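Side-chain contacts in putative pyridoxal phosphate-dependent transferase (PDB 4DQ6), which belongs to the class I and II aminotransferase family and holds pyridoxal-5'-phosphate in a ligand pocket: residues Ala306-Tyr309 / Ile310-Met314; Leu379-Ala382 / Leu383-Lys387. All coordinates share one frame; numbering follows the deposited sequence.

Contact 1 of 2, residues Ala306-Tyr309 / Ile310-Met314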
loop_
_atom_site.group_PDB
_atom_site.type_symbol
_atom_site.label_atom_id
_atom_site.label_comp_id
_atom_site.label_asym_id
_atom_site.label_seq_id
_atom_site.Cartn_x
_atom_site.Cartn_y
_atom_site.Cartn_z
ATOM N N ALA A 306 27.232 -10.705 -21.759
ATOM C CA ALA A 306 27.834 -9.554 -21.117
ATOM C C ALA A 306 29.207 -9.842 -20.582
ATOM O O ALA A 306 30.093 -9.032 -20.695
ATOM C CB ALA A 306 26.933 -9.010 -20.017
ATOM N N ILE A 307 29.370 -10.993 -19.963
ATOM C CA ILE A 307 30.662 -11.358 -19.409
ATOM C C ILE A 307 31.675 -11.570 -20.517
ATOM O O ILE A 307 32.786 -11.096 -20.422
ATOM C CB ILE A 307 30.535 -12.590 -18.499
ATOM C CG1 ILE A 307 29.778 -12.211 -17.253
ATOM C CG2 ILE A 307 31.892 -13.160 -18.122
ATOM C CD1 ILE A 307 29.363 -13.384 -16.415
ATOM N N LYS A 308 31.276 -12.231 -21.603
ATOM C CA LYS A 308 32.168 -12.392 -22.764
ATOM C C LYS A 308 32.555 -11.019 -23.349
ATOM O O LYS A 308 33.739 -10.743 -23.602
ATOM C CB LYS A 308 31.495 -13.286 -23.792
ATOM C CG LYS A 308 32.281 -13.515 -25.086
ATOM C CD LYS A 308 31.556 -14.464 -26.032
ATOM C CE LYS A 308 31.933 -14.185 -27.483
ATOM N NZ LYS A 308 33.364 -14.534 -27.703
ATOM N N TYR A 309 31.567 -10.128 -23.494
ATOM C CA TYR A 309 31.818 -8.800 -24.013
ATOM C C TYR A 309 32.786 -8.022 -23.141
ATOM O O TYR A 309 33.748 -7.459 -23.634
ATOM C CB TYR A 309 30.526 -8.005 -24.173
ATOM C CG TYR A 309 30.688 -6.765 -24.960
ATOM C CD1 TYR A 309 31.154 -5.584 -24.404
ATOM C CD2 TYR A 309 30.339 -6.762 -26.315
ATOM C CE1 TYR A 309 31.309 -4.419 -25.190
ATOM C CE2 TYR A 309 30.508 -5.627 -27.080
ATOM C CZ TYR A 309 30.952 -4.462 -26.505
ATOM O OH TYR A 309 31.136 -3.337 -27.263
ATOM N N ILE A 310 32.578 -8.065 -21.817
ATOM C CA ILE A 310 33.455 -7.334 -20.885
ATOM C C ILE A 310 34.879 -7.915 -20.936
ATOM O O ILE A 310 35.867 -7.161 -21.017
ATOM C CB ILE A 310 32.945 -7.375 -19.405
ATOM C CG1 ILE A 310 31.655 -6.551 -19.233
ATOM C CG2 ILE A 310 34.005 -6.868 -18.432
ATOM C CD1 ILE A 310 30.835 -6.938 -18.014
ATOM N N ASN A 311 34.992 -9.234 -20.933
ATOM C CA ASN A 311 36.307 -9.871 -20.920
ATOM C C ASN A 311 37.084 -9.637 -22.201
ATOM O O ASN A 311 38.303 -9.495 -22.193
ATOM C CB ASN A 311 36.173 -11.379 -20.626
ATOM C CG ASN A 311 35.751 -11.687 -19.187
ATOM O OD1 ASN A 311 35.863 -10.866 -18.252
ATOM N ND2 ASN A 311 35.264 -12.885 -18.999
ATOM N N GLU A 312 36.383 -9.561 -23.314
ATOM C CA GLU A 312 36.994 -9.281 -24.616
ATOM C C GLU A 312 37.270 -7.786 -24.854
ATOM O O GLU A 312 38.344 -7.393 -25.388
ATOM C CB GLU A 312 36.122 -9.915 -25.717
ATOM C CG GLU A 312 36.198 -11.430 -25.610
ATOM C CD GLU A 312 35.448 -12.204 -26.679
ATOM O OE1 GLU A 312 34.812 -11.587 -27.581
ATOM O OE2 GLU A 312 35.504 -13.467 -26.565
ATOM N N ASN A 313 36.331 -6.926 -24.468
ATOM C CA ASN A 313 36.390 -5.512 -24.857
ATOM C C ASN A 313 36.751 -4.546 -23.732
ATOM O O ASN A 313 37.209 -3.454 -23.995
ATOM C CB ASN A 313 35.080 -5.097 -25.512
ATOM C CG ASN A 313 34.769 -5.931 -26.731
ATOM O OD1 ASN A 313 35.511 -5.900 -27.712
ATOM N ND2 ASN A 313 33.743 -6.734 -26.647
ATOM N N MET A 314 36.560 -4.953 -22.481
ATOM C CA MET A 314 36.924 -4.124 -21.289
ATOM C C MET A 314 37.667 -4.950 -20.246
ATOM O O MET A 314 37.205 -5.133 -19.122
ATOM C CB MET A 314 35.665 -3.508 -20.659
ATOM C CG MET A 314 34.885 -2.671 -21.659
ATOM S SD MET A 314 33.384 -1.898 -21.049
ATOM C CE MET A 314 32.122 -3.142 -21.343
#
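Lys308 and Glu312, one turn apart on the exposed side of the helix, form a salt bridge in which Lys308 NZ lies 2.6 Å from Glu312 OE2. The ammonium meets the syn side of that oxygen, 23° out of the carboxylate plane, with Glu312 OE1 farther off at 3.3 Å from NZ. The lysine chain runs straight to CE, and its last torsion folds NZ over to the acid.

Around Tyr309 the polar and aromatic contacts combine. Its CG is anti to the backbone N (chi1 -168°), which carries the ring along the helix toward Asn313. There Asn313 ND2 sits over the centre of one face, 3.2 Å above the ring plane, with amide and ring planes 50° apart; Asn313 CB makes an off-centre CH-pi contact with the ring. Tyr309 O accepts from Asn313 N (2.8 Å) and, weakly, from Asn313 ND2 (3.1 Å), so main chain and side chain of one residue share a carbonyl. The Tyr309 hydroxyl is hydrogen-bonded to Lys387 NZ.

Residues 306-313 form the last turns of helix 289-313, the long helix that reaches the small C-terminal domain of this fold type I enzyme architecture; Met314 is the first to leave helical geometry.

Among the apolar groups, Ala306 and Ile310 both touch Leu328 of strand 327-331. Met314 is modelled in two positions; in one, CE lies at the Tyr309 ring edge, 4.0 Å from CD1, a doubtful contact. On the helix's partly exposed flank the Ile307 CG2 methyl lies against the Asn311 amide, 3.5 Å from ND2.

Contact 2 of 2, residues Leu379-Ala382 / Leu383-Lys387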
loop_
_atom_site.group_PDB
_atom_site.type_symbol
_atom_site.label_atom_id
_atom_site.label_comp_id
_atom_site.label_asym_id
_atom_site.label_seq_id
_atom_site.Cartn_x
_atom_site.Cartn_y
_atom_site.Cartn_z
ATOM N N LEU A 379 20.969 -4.243 -23.940
ATOM C CA LEU A 379 22.166 -4.668 -23.210
ATOM C C LEU A 379 23.441 -4.387 -23.990
ATOM O O LEU A 379 24.402 -3.813 -23.485
ATOM C CB LEU A 379 22.059 -6.149 -22.853
ATOM C CG LEU A 379 23.287 -6.749 -22.150
ATOM C CD1 LEU A 379 23.798 -5.996 -20.875
ATOM C CD2 LEU A 379 23.039 -8.224 -21.801
ATOM N N GLU A 380 23.424 -4.739 -25.271
ATOM C CA GLU A 380 24.571 -4.402 -26.164
ATOM C C GLU A 380 24.863 -2.902 -26.157
ATOM O O GLU A 380 25.998 -2.460 -26.045
ATOM C CB GLU A 380 24.450 -4.935 -27.607
ATOM C CG GLU A 380 25.459 -4.176 -28.488
ATOM C CD GLU A 380 25.495 -4.560 -29.953
ATOM O OE1 GLU A 380 24.509 -4.366 -30.700
ATOM O OE2 GLU A 380 26.586 -4.998 -30.360
ATOM N N GLU A 381 23.818 -2.093 -26.318
ATOM C CA GLU A 381 23.982 -0.669 -26.303
ATOM C C GLU A 381 24.562 -0.180 -24.998
ATOM O O GLU A 381 25.405 0.704 -24.990
ATOM C CB GLU A 381 22.628 0.022 -26.654
ATOM C CG GLU A 381 22.720 1.450 -27.064
ATOM C CD GLU A 381 21.359 2.107 -27.060
ATOM O OE1 GLU A 381 20.443 1.526 -27.692
ATOM O OE2 GLU A 381 21.200 3.186 -26.434
ATOM N N ALA A 382 24.110 -0.776 -23.913
ATOM C CA ALA A 382 24.628 -0.379 -22.603
ATOM C C ALA A 382 26.110 -0.697 -22.465
ATOM O O ALA A 382 26.873 0.129 -22.037
ATOM C CB ALA A 382 23.861 -1.062 -21.500
ATOM N N LEU A 383 26.520 -1.834 -22.964
ATOM C CA LEU A 383 27.949 -2.233 -22.854
ATOM C C LEU A 383 28.827 -1.357 -23.738
ATOM O O LEU A 383 29.938 -0.991 -23.361
ATOM C CB LEU A 383 28.136 -3.718 -23.135
ATOM C CG LEU A 383 27.481 -4.676 -22.156
ATOM C CD1 LEU A 383 27.334 -6.051 -22.767
ATOM C CD2 LEU A 383 28.279 -4.696 -20.846
ATOM N N ILE A 384 28.324 -0.974 -24.917
ATOM C CA ILE A 384 29.030 -0.044 -25.796
ATOM C C ILE A 384 29.221 1.336 -25.152
ATOM O O ILE A 384 30.315 1.919 -25.196
ATOM C CB ILE A 384 28.295 0.110 -27.129
ATOM C CG1 ILE A 384 28.302 -1.197 -27.932
ATOM C CG2 ILE A 384 28.933 1.267 -27.893
ATOM C CD1 ILE A 384 27.310 -1.179 -29.092
ATOM N N ARG A 385 28.185 1.792 -24.428
ATOM C CA ARG A 385 28.265 3.051 -23.663
ATOM C C ARG A 385 29.281 3.002 -22.517
ATOM O O ARG A 385 30.053 3.948 -22.305
ATOM C CB ARG A 385 26.870 3.497 -23.168
ATOM C CG ARG A 385 25.948 3.930 -24.317
ATOM C CD ARG A 385 24.622 4.545 -23.816
ATOM N NE ARG A 385 23.806 4.919 -24.972
ATOM C CZ ARG A 385 22.979 5.952 -25.026
ATOM N NH1 ARG A 385 22.748 6.730 -23.968
ATOM N NH2 ARG A 385 22.346 6.193 -26.177
ATOM N N ILE A 386 29.334 1.871 -21.833
ATOM C CA ILE A 386 30.254 1.710 -20.731
ATOM C C ILE A 386 31.666 1.717 -21.311
ATOM O O ILE A 386 32.542 2.410 -20.812
ATOM C CB ILE A 386 29.969 0.410 -19.958
ATOM C CG1 ILE A 386 28.635 0.532 -19.215
ATOM C CG2 ILE A 386 31.085 0.126 -18.974
ATOM C CD1 ILE A 386 27.963 -0.765 -18.746
ATOM N N LYS A 387 31.875 1.009 -22.410
ATOM C CA LYS A 387 33.209 0.993 -23.070
ATOM C C LYS A 387 33.614 2.427 -23.509
ATOM O O LYS A 387 34.750 2.860 -23.291
ATOM C CB LYS A 387 33.185 0.011 -24.241
ATOM C CG LYS A 387 34.514 -0.173 -24.974
ATOM C CD LYS A 387 34.398 -1.282 -25.998
ATOM C CE LYS A 387 33.584 -0.954 -27.241
ATOM N NZ LYS A 387 33.728 -2.030 -28.294
#
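Leu379 O accepts the backbone N-H of Leu383 at 2.9 Å (N to O), the shortest of four consecutive helical bonds that join the two segments. On the same flank the two leucine side chains meet through their CD1 atoms, 4.0 Å apart. With CG anti to its backbone N (chi1 177°), Leu379 is swung toward the next turn, and Leu383 CG comes within 4.1 Å of Leu379 CD1. Leu383 continues onto Phe305 and Tyr309 of helix 289-313.

Glu380 is modelled in two positions; in one, its CG methylene meets the Ile384 CD1 methyl at 3.6 Å, a tentative contact.

Glu381 and Arg385 extend in the same direction from adjacent turns. In one of its two modelled positions Glu381 makes a salt bridge, OE2 to Arg385 NH2, 3.2 Å, with carboxylate and guanidinium planes 44° apart; the pairing may not be constant. Ala382, with Leu35 and Met37 against it, is buried.

Helix 376-390 is thus amphipathic: Leu379, Ala382, Leu383 and Ile386 are buried, Glu380, Glu381 and Ile384 exposed. Arg385 NH1 is also hydrogen-bonded to Lys351 O, so the guanidinium's place does not depend on the Glu381 bridge alone.

How the contacts relate
Both contacts are partly buried and local, formed between neighbouring turns, but each lies in its own helix: contact 1 ends helix 289-313, contact 2 occupies much of helix 376-390. The helices pack together, with Met314 on Ile386 and Lys387, and the centres of the two contacts are about 10 Å apart. Each pairs a salt bridge with inward apolar side chains, though the one at 306-314 is short and the one at 379-387 longer. An aromatic face with an amide over it distinguishes contact 1, which touches strand 327-331; contact 2 packs through aliphatic groups, beside its bridge, and touches strands 35-36 and 352-353.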